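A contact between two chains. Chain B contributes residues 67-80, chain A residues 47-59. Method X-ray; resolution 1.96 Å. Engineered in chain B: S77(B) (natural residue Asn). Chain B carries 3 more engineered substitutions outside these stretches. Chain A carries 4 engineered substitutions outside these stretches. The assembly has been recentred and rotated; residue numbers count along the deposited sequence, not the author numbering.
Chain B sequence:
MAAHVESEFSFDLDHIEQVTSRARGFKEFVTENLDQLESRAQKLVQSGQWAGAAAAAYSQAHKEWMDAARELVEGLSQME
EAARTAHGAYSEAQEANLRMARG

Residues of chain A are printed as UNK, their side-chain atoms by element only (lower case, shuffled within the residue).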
ATOM      1  N   ASP B  67      -1.980   8.238   5.694  1.00 15.80           N
ATOM      2  CA  ASP B  67      -1.171   7.864   6.832  1.00 16.77           C
ATOM      3  C   ASP B  67      -0.667   6.457   6.619  1.00 15.51           C
ATOM      4  O   ASP B  67       0.489   6.148   6.948  1.00 20.44           O
ATOM      5  CB  ASP B  67      -1.962   7.966   8.135  1.00 18.44           C
ATOM      6  CG  ASP B  67      -2.241   9.408   8.540  1.00 40.75           C
ATOM      7  OD1 ASP B  67      -1.514  10.310   8.058  1.00 32.30           O
ATOM      8  OD2 ASP B  67      -3.192   9.632   9.328  1.00 40.97           O
ATOM      9  N   ALA B  68      -1.515   5.590   6.058  1.00 17.01           N
ATOM     10  CA  ALA B  68      -1.093   4.205   5.775  1.00 19.55           C
ATOM     11  C   ALA B  68      -0.002   4.113   4.708  1.00 22.05           C
ATOM     12  O   ALA B  68       0.940   3.329   4.829  1.00 19.55           O
ATOM     13  CB  ALA B  68      -2.272   3.374   5.377  1.00 23.65           C
ATOM     14  N   ALA B  69      -0.141   4.890   3.640  1.00 13.85           N
ATOM     15  CA  ALA B  69       0.906   4.969   2.631  1.00 15.71           C
ATOM     16  C   ALA B  69       2.259   5.337   3.237  1.00 14.97           C
ATOM     17  O   ALA B  69       3.253   4.752   2.855  1.00 21.01           O
ATOM     18  CB  ALA B  69       0.536   5.950   1.549  1.00 19.86           C
ATOM     19  N   ARG B  70       2.288   6.288   4.181  1.00 17.91           N
ATOM     20  CA  ARG B  70       3.525   6.666   4.873  1.00 14.73           C
ATOM     21  C   ARG B  70       4.085   5.468   5.643  1.00 21.85           C
ATOM     22  O   ARG B  70       5.282   5.212   5.629  1.00 14.65           O
ATOM     23  CB  ARG B  70       3.299   7.862   5.819  1.00 17.67           C
ATOM     24  CG  ARG B  70       4.589   8.439   6.453  1.00 53.57           C
ATOM     25  CD  ARG B  70       4.355   9.790   7.163  1.00 57.83           C
ATOM     26  NE  ARG B  70       4.006  10.871   6.230  1.00 60.44           N
ATOM     27  CZ  ARG B  70       4.871  11.728   5.680  1.00 55.25           C
ATOM     28  NH1 ARG B  70       6.168  11.657   5.953  1.00 51.65           N
ATOM     29  NH2 ARG B  70       4.436  12.662   4.842  1.00 56.30           N
ATOM     30  N   GLU B  71       3.203   4.694   6.259  1.00 18.95           N
ATOM     31  CA  GLU B  71       3.624   3.555   7.048  1.00 21.92           C
ATOM     32  C   GLU B  71       4.127   2.489   6.109  1.00 19.09           C
ATOM     33  O   GLU B  71       5.101   1.798   6.371  1.00 19.53           O
ATOM     34  CB  GLU B  71       2.475   3.049   7.950  1.00 21.27           C
ATOM     35  CG  GLU B  71       2.823   1.782   8.667  1.00 26.44           C
ATOM     36  CD  GLU B  71       1.707   1.266   9.532  1.00 28.33           C
ATOM     37  OE1 GLU B  71       1.964   0.274  10.262  1.00 28.85           O
ATOM     38  OE2 GLU B  71       0.593   1.856   9.482  1.00 25.36           O
ATOM     39  N   LEU B  72       3.530   2.437   4.931  1.00 13.20           N
ATOM     40  CA  LEU B  72       3.957   1.485   3.959  1.00 17.03           C
ATOM     41  C   LEU B  72       5.377   1.800   3.423  1.00 21.88           C
ATOM     42  O   LEU B  72       6.215   0.892   3.258  1.00 26.54           O
ATOM     43  CB  LEU B  72       2.907   1.438   2.860  1.00 24.46           C
ATOM     44  CG  LEU B  72       3.036   0.314   1.879  1.00 21.92           C
ATOM     45  CD1 LEU B  72       1.706   0.032   1.321  1.00 30.09           C
ATOM     46  CD2 LEU B  72       4.008   0.767   0.806  1.00 34.26           C
ATOM     47  N   VAL B  73       5.664   3.078   3.198  1.00 18.65           N
ATOM     48  CA  VAL B  73       6.981   3.475   2.729  1.00 12.73           C
ATOM     49  C   VAL B  73       8.055   3.347   3.839  1.00 18.76           C
ATOM     50  O   VAL B  73       9.205   2.970   3.573  1.00 17.66           O
ATOM     51  CB  VAL B  73       7.005   4.902   2.135  1.00 27.61           C
ATOM     52  CG1 VAL B  73       5.852   5.096   1.150  1.00 27.11           C
ATOM     53  CG2 VAL B  73       6.925   5.929   3.221  1.00 42.83           C
ATOM     54  N   GLU B  74       7.696   3.658   5.076  1.00 14.80           N
ATOM     55  CA  GLU B  74       8.648   3.563   6.164  1.00 15.10           C
ATOM     56  C   GLU B  74       9.036   2.089   6.390  1.00 16.19           C
ATOM     57  O   GLU B  74      10.191   1.771   6.677  1.00 15.10           O
ATOM     58  CB  GLU B  74       8.104   4.191   7.454  1.00 25.41           C
ATOM     59  CG  GLU B  74       9.187   4.330   8.546  1.00 40.79           C
ATOM     60  CD  GLU B  74       8.633   4.596   9.945  1.00 55.44           C
ATOM     61  OE1 GLU B  74       7.415   4.847  10.081  1.00 56.23           O
ATOM     62  OE2 GLU B  74       9.426   4.544  10.913  1.00 61.62           O
ATOM     63  N   GLY B  75       8.063   1.194   6.261  1.00 15.58           N
ATOM     64  CA  GLY B  75       8.320  -0.225   6.366  1.00 14.31           C
ATOM     65  C   GLY B  75       9.243  -0.695   5.263  1.00 15.06           C
ATOM     66  O   GLY B  75      10.236  -1.380   5.504  1.00 14.74           O
ATOM     67  N   LEU B  76       8.916  -0.331   4.037  1.00 16.76           N
ATOM     68  CA  LEU B  76       9.789  -0.659   2.927  1.00 10.07           C
ATOM     69  C   LEU B  76      11.221  -0.143   3.146  1.00 11.45           C
ATOM     70  O   LEU B  76      12.182  -0.849   2.825  1.00 12.73           O
ATOM     71  CB  LEU B  76       9.206  -0.127   1.612  1.00 10.66           C
ATOM     72  CG  LEU B  76      10.110  -0.257   0.419  1.00 14.47           C
ATOM     73  CD1 LEU B  76      10.249  -1.722   0.077  1.00 12.95           C
ATOM     74  CD2 LEU B  76       9.560   0.538  -0.761  1.00 19.66           C
ATOM     75  N   SER B  77      11.358   1.072   3.676  1.00 14.67           N
ATOM     76  CA  SER B  77      12.667   1.670   3.968  1.00 16.37           C
ATOM     77  C   SER B  77      13.474   0.849   4.939  1.00 14.10           C
ATOM     78  O   SER B  77      14.659   0.678   4.755  1.00 14.53           O
ATOM     79  CB  SER B  77      12.541   3.090   4.533  1.00 22.41           C
ATOM     80  OG  SER B  77      12.234   3.991   3.487  1.00 35.26           O
ATOM     81  N   GLN B  78      12.805   0.308   5.946  1.00 13.80           N
ATOM     82  CA  GLN B  78      13.434  -0.600   6.877  1.00 14.33           C
ATOM     83  C   GLN B  78      13.900  -1.907   6.215  1.00 13.33           C
ATOM     84  O   GLN B  78      14.976  -2.409   6.518  1.00 13.65           O
ATOM     85  CB  GLN B  78      12.472  -0.886   8.021  1.00 14.95           C
ATOM     86  CG  GLN B  78      13.028  -1.840   9.022  1.00 41.10           C
ATOM     87  CD  GLN B  78      12.282  -1.799  10.332  1.00 41.44           C
ATOM     88  OE1 GLN B  78      11.230  -1.149  10.455  1.00 41.79           O
ATOM     89  NE2 GLN B  78      12.825  -2.493  11.329  1.00 27.92           N
ATOM     90  N   MET B  79      13.084  -2.442   5.315  1.00 11.85           N
ATOM     91  CA  MET B  79      13.409  -3.653   4.582  1.00 11.72           C
ATOM     92  C   MET B  79      14.619  -3.440   3.695  1.00 14.96           C
ATOM     93  O   MET B  79      15.544  -4.266   3.671  1.00 13.26           O
ATOM     94  CB  MET B  79      12.208  -4.081   3.751  1.00 12.39           C
ATOM     95  CG  MET B  79      11.064  -4.606   4.572  1.00 13.92           C
ATOM     96  SD  MET B  79       9.492  -4.726   3.655  1.00 14.12           S
ATOM     97  CE  MET B  79       9.877  -6.039   2.545  1.00 13.43           C
ATOM     98  N   GLU B  80      14.628  -2.325   2.983  1.00 14.01           N
ATOM     99  CA  GLU B  80      15.782  -1.956   2.177  1.00 14.22           C
ATOM    100  C   GLU B  80      17.061  -1.761   2.951  1.00 12.95           C
ATOM    101  O   GLU B  80      18.092  -2.253   2.526  1.00 19.81           O
ATOM    102  CB  GLU B  80      15.459  -0.727   1.328  1.00 21.09           C
ATOM    103  CG  GLU B  80      14.367  -1.009   0.306  1.00 20.95           C
ATOM    104  CD  GLU B  80      13.939   0.236  -0.467  1.00 38.62           C
ATOM    105  OE1 GLU B  80      13.872   1.332   0.142  1.00 42.61           O
ATOM    106  OE2 GLU B  80      13.653   0.107  -1.680  1.00 43.21           O
TER
ATOM    107  N   UNK A  47      10.481  -6.884  10.813  1.00 18.08           N
ATOM    108  CA  UNK A  47       9.649  -5.861  11.397  1.00 16.45           C
ATOM    109  C   UNK A  47       9.328  -4.710  10.388  1.00 18.85           C
ATOM    110  O   UNK A  47       8.285  -4.111  10.457  1.00 13.22           O
ATOM    111  o   UNK A  47      11.318  -4.561  12.618  1.00 38.54           O
ATOM    112  c   UNK A  47      10.200  -5.386  12.747  1.00 26.93           C
ATOM    113  N   UNK A  48      10.189  -4.484   9.400  1.00 11.97           N
ATOM    114  CA  UNK A  48       9.863  -3.621   8.296  1.00 11.61           C
ATOM    115  C   UNK A  48       8.653  -4.108   7.502  1.00 11.59           C
ATOM    116  O   UNK A  48       7.771  -3.325   7.158  1.00 13.48           O
ATOM    117  N   UNK A  49       8.636  -5.405   7.198  1.00  9.81           N
ATOM    118  CA  UNK A  49       7.540  -6.022   6.470  1.00 12.57           C
ATOM    119  C   UNK A  49       6.237  -5.984   7.267  1.00  9.66           C
ATOM    120  O   UNK A  49       5.172  -5.682   6.716  1.00 15.12           O
ATOM    121  c   UNK A  49       5.865  -7.653   4.377  1.00 11.74           C
ATOM    122  c   UNK A  49       7.872  -7.453   6.001  1.00 12.75           C
ATOM    123  c   UNK A  49       5.954  -9.121   6.059  1.00 13.06           C
ATOM    124  n   UNK A  49       4.816  -9.380   5.332  1.00 13.88           N
ATOM    125  c   UNK A  49       5.062  -6.505   2.456  1.00 14.25           C
ATOM    126  c   UNK A  49       4.730  -8.480   4.306  1.00 13.86           C
ATOM    127  c   UNK A  49       3.953  -7.347   2.401  1.00 17.91           C
ATOM    128  c   UNK A  49       6.014  -6.643   3.442  1.00 11.89           C
ATOM    129  c   UNK A  49       6.632  -8.082   5.503  1.00 11.86           C
ATOM    130  c   UNK A  49       3.763  -8.330   3.321  1.00 12.04           C
ATOM    131  N   UNK A  50       6.317  -6.257   8.558  1.00 12.45           N
ATOM    132  CA  UNK A  50       5.172  -6.147   9.439  1.00 17.73           C
ATOM    133  C   UNK A  50       4.579  -4.754   9.371  1.00 15.57           C
ATOM    134  O   UNK A  50       3.359  -4.608   9.310  1.00 13.17           O
ATOM    135  o   UNK A  50       5.643  -8.740  10.174  1.00 35.32           O
ATOM    136  o   UNK A  50       6.289  -8.257  12.230  1.00 39.22           O
ATOM    137  c   UNK A  50       5.857  -7.922  11.100  1.00 34.50           C
ATOM    138  c   UNK A  50       5.566  -6.445  10.867  1.00 20.43           C
ATOM    139  N   UNK A  51       5.436  -3.735   9.364  1.00 16.07           N
ATOM    140  CA  UNK A  51       4.953  -2.362   9.235  1.00 13.32           C
ATOM    141  C   UNK A  51       4.422  -2.095   7.817  1.00 12.19           C
ATOM    142  O   UNK A  51       3.395  -1.494   7.654  1.00 14.52           O
ATOM    143  c   UNK A  51       5.589   0.070   9.321  1.00 27.34           C
ATOM    144  c   UNK A  51       6.491   1.149   9.895  1.00 28.66           C
ATOM    145  o   UNK A  51       7.563   0.838  10.466  1.00 40.53           O
ATOM    146  o   UNK A  51       6.122   2.322   9.746  1.00 26.77           O
ATOM    147  c   UNK A  51       6.020  -1.340   9.637  1.00 17.68           C
ATOM    148  N   UNK A  52       5.110  -2.555   6.779  1.00 13.09           N
ATOM    149  CA  UNK A  52       4.581  -2.434   5.429  1.00 12.03           C
ATOM    150  C   UNK A  52       3.172  -3.105   5.217  1.00 14.45           C
ATOM    151  O   UNK A  52       2.261  -2.533   4.610  1.00 14.70           O
ATOM    152  s   UNK A  52       6.729  -3.050   1.942  1.00 17.05           S
ATOM    153  c   UNK A  52       5.621  -2.999   4.461  1.00 14.69           C
ATOM    154  c   UNK A  52       5.314  -2.786   3.060  1.00 14.29           C
ATOM    155  c   UNK A  52       5.881  -2.382   0.533  1.00 25.13           C
ATOM    156  N   UNK A  53       3.009  -4.328   5.693  1.00  9.63           N
ATOM    157  CA  UNK A  53       1.784  -5.067   5.561  1.00 14.39           C
ATOM    158  C   UNK A  53       0.677  -4.374   6.365  1.00 13.98           C
ATOM    159  O   UNK A  53      -0.476  -4.339   5.950  1.00 15.07           O
ATOM    160  c   UNK A  53       1.151  -8.753   6.547  1.00 30.47           C
ATOM    161  o   UNK A  53       1.639  -8.852   7.677  1.00 34.20           O
ATOM    162  c   UNK A  53       2.011  -6.473   6.083  1.00 13.75           C
ATOM    163  c   UNK A  53       0.848  -7.395   5.945  1.00 20.23           C
ATOM    164  n   UNK A  53       0.890  -9.807   5.788  1.00 33.98           N
ATOM    165  N   UNK A  54       1.030  -3.826   7.518  1.00 11.60           N
ATOM    166  CA  UNK A  54       0.067  -3.088   8.313  1.00 13.41           C
ATOM    167  C   UNK A  54      -0.417  -1.880   7.513  1.00 19.60           C
ATOM    168  O   UNK A  54      -1.604  -1.602   7.479  1.00 13.39           O
ATOM    169  o   UNK A  54      -1.327  -2.737  11.056  1.00 23.26           O
ATOM    170  o   UNK A  54      -0.157  -0.848  10.985  1.00 24.35           O
ATOM    171  c   UNK A  54       0.662  -2.702   9.681  1.00 15.87           C
ATOM    172  c   UNK A  54      -0.360  -2.044  10.624  1.00 25.34           C
ATOM    173  N   UNK A  55       0.491  -1.188   6.830  1.00 13.86           N
ATOM    174  CA  UNK A  55       0.102  -0.030   6.061  1.00 12.93           C
ATOM    175  C   UNK A  55      -0.807  -0.423   4.905  1.00 11.35           C
ATOM    176  O   UNK A  55      -1.825   0.207   4.625  1.00 14.02           O
ATOM    177  N   UNK A  56      -0.447  -1.503   4.261  1.00 11.03           N
ATOM    178  CA  UNK A  56      -1.178  -2.021   3.112  1.00 11.21           C
ATOM    179  C   UNK A  56      -2.602  -2.389   3.494  1.00  9.89           C
ATOM    180  O   UNK A  56      -3.548  -2.008   2.822  1.00 14.98           O
ATOM    181  c   UNK A  56      -0.425  -3.219   2.503  1.00 14.11           C
ATOM    182  N   UNK A  57      -2.762  -3.068   4.620  1.00 12.25           N
ATOM    183  CA  UNK A  57      -4.088  -3.367   5.169  1.00 12.82           C
ATOM    184  C   UNK A  57      -4.965  -2.126   5.442  1.00 15.06           C
ATOM    185  O   UNK A  57      -6.153  -2.097   5.103  1.00 19.63           O
ATOM    186  c   UNK A  57      -5.285  -4.583   7.048  1.00 16.62           C
ATOM    187  c   UNK A  57      -3.931  -4.173   6.461  1.00 14.44           C
ATOM    188  o   UNK A  57      -3.150  -5.336   6.161  1.00 17.65           O
ATOM    189  N   UNK A  58      -4.385  -1.121   6.083  1.00 13.16           N
ATOM    190  CA  UNK A  58      -5.101   0.116   6.343  1.00 14.42           C
ATOM    191  C   UNK A  58      -5.499   0.788   5.009  1.00 13.66           C
ATOM    192  O   UNK A  58      -6.589   1.349   4.888  1.00 14.41           O
ATOM    193  n   UNK A  58      -1.602   1.728  11.441  1.00 21.07           N
ATOM    194  c   UNK A  58      -4.246   1.064   7.183  1.00 15.63           C
ATOM    195  c   UNK A  58      -2.445   0.847  10.586  1.00 22.26           C
ATOM    196  c   UNK A  58      -3.930   0.543   8.580  1.00 17.23           C
ATOM    197  c   UNK A  58      -3.163   1.564   9.441  1.00 23.56           C
ATOM    198  N   UNK A  59      -4.613   0.750   4.019  1.00 12.45           N
ATOM    199  CA  UNK A  59      -4.970   1.319   2.708  1.00 16.46           C
ATOM    200  C   UNK A  59      -6.169   0.570   2.090  1.00 18.12           C
ATOM    201  O   UNK A  59      -7.121   1.170   1.615  1.00 15.83           O
ATOM    202  c   UNK A  59      -3.768   1.301   1.720  1.00 11.17           C
ATOM    203  c   UNK A  59      -2.684   2.258   2.163  1.00 12.01           C
ATOM    204  c   UNK A  59      -4.230   1.631   0.290  1.00 13.67           C
TER

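Position 47 carries one carbon and then one oxygen; the oxygen lies 2.9 Å from NE2 of Q78(B). A single-carbon hydroxyl is serine, S47(A). Position 48 has no atom beyond its backbone, hence G48(A); its O approaches CA of G75(B) to 3.2 Å, and an ideal CB would fall 2.9 Å from O of G75(B), a clash. Position 49 has one carbon followed by fused five- and six-membered rings with eight carbons and one nitrogen: W49(A). SD of M79(B) lies 3.9 Å from its CB and at the ring edge, 86° off the normal.

Position 50 shows two carbons, the second bearing two oxygens, and points away from chain B: D50(A). Position 51 has three carbons ending in two oxygens, a glutamate, E51(A). It sits among E71(B), E74(B), G75(B) and Q78(B), with its CG 3.3 Å from CG of E71(B). OE2 of E51(A) is 2.9 Å from OE1 of E74(B), a pairing of like charges and not a hydrogen bond.

Position 52 is an unbranched run of two carbons, a sulfur and a carbon: M52(A). It fills the hole formed by L72(B), G75(B), L76(B) and M79(B), its CE 3.7 Å from CD2 of L72(B) and its SD 3.7 Å from SD of M79(B). Position 53, three carbons ending in one oxygen and one nitrogen, is Q53(A), directed away. Position 54, two carbons with two oxygens, is D54(A); OD2 lies 2.5 Å from OE1 of E71(B), so close that one acid probably holds a proton.

Position 55 lacks a side chain, so it is G55(A); its O is 3.3 Å from CB of A68(B). Position 56 has one carbon, 4.1 Å from CD1 of L72(B): A56(A). Position 57, one carbon carrying an oxygen and a carbon, makes no contact: T57(A). Position 58, four carbons in a row ending in nitrogen, is K58(A); NZ donates to OE2 of E71(B) at 2.9 Å, a hydrogen bond within a salt bridge. Position 59, one carbon carrying two others, is V59(A), whose CG2 lies 3.4 Å from CB of A68(B).

The two helices run nearly antiparallel, at 160°, with axes only 7.2 Å apart. Small residues pair along this approach: CA of G75(B) is 4.2 Å from CA of G48(A), and CA of A68(B) is 4.4 Å from CA of G55(A). M52(A), L72(B), L76(B) and M79(B) pack an apolar seam, while E71(B) and K58(A) add a charged link beside it. Together the stretches bury 847 Å².

Chain A, residues 47-59: SGWDEMQDGATKV
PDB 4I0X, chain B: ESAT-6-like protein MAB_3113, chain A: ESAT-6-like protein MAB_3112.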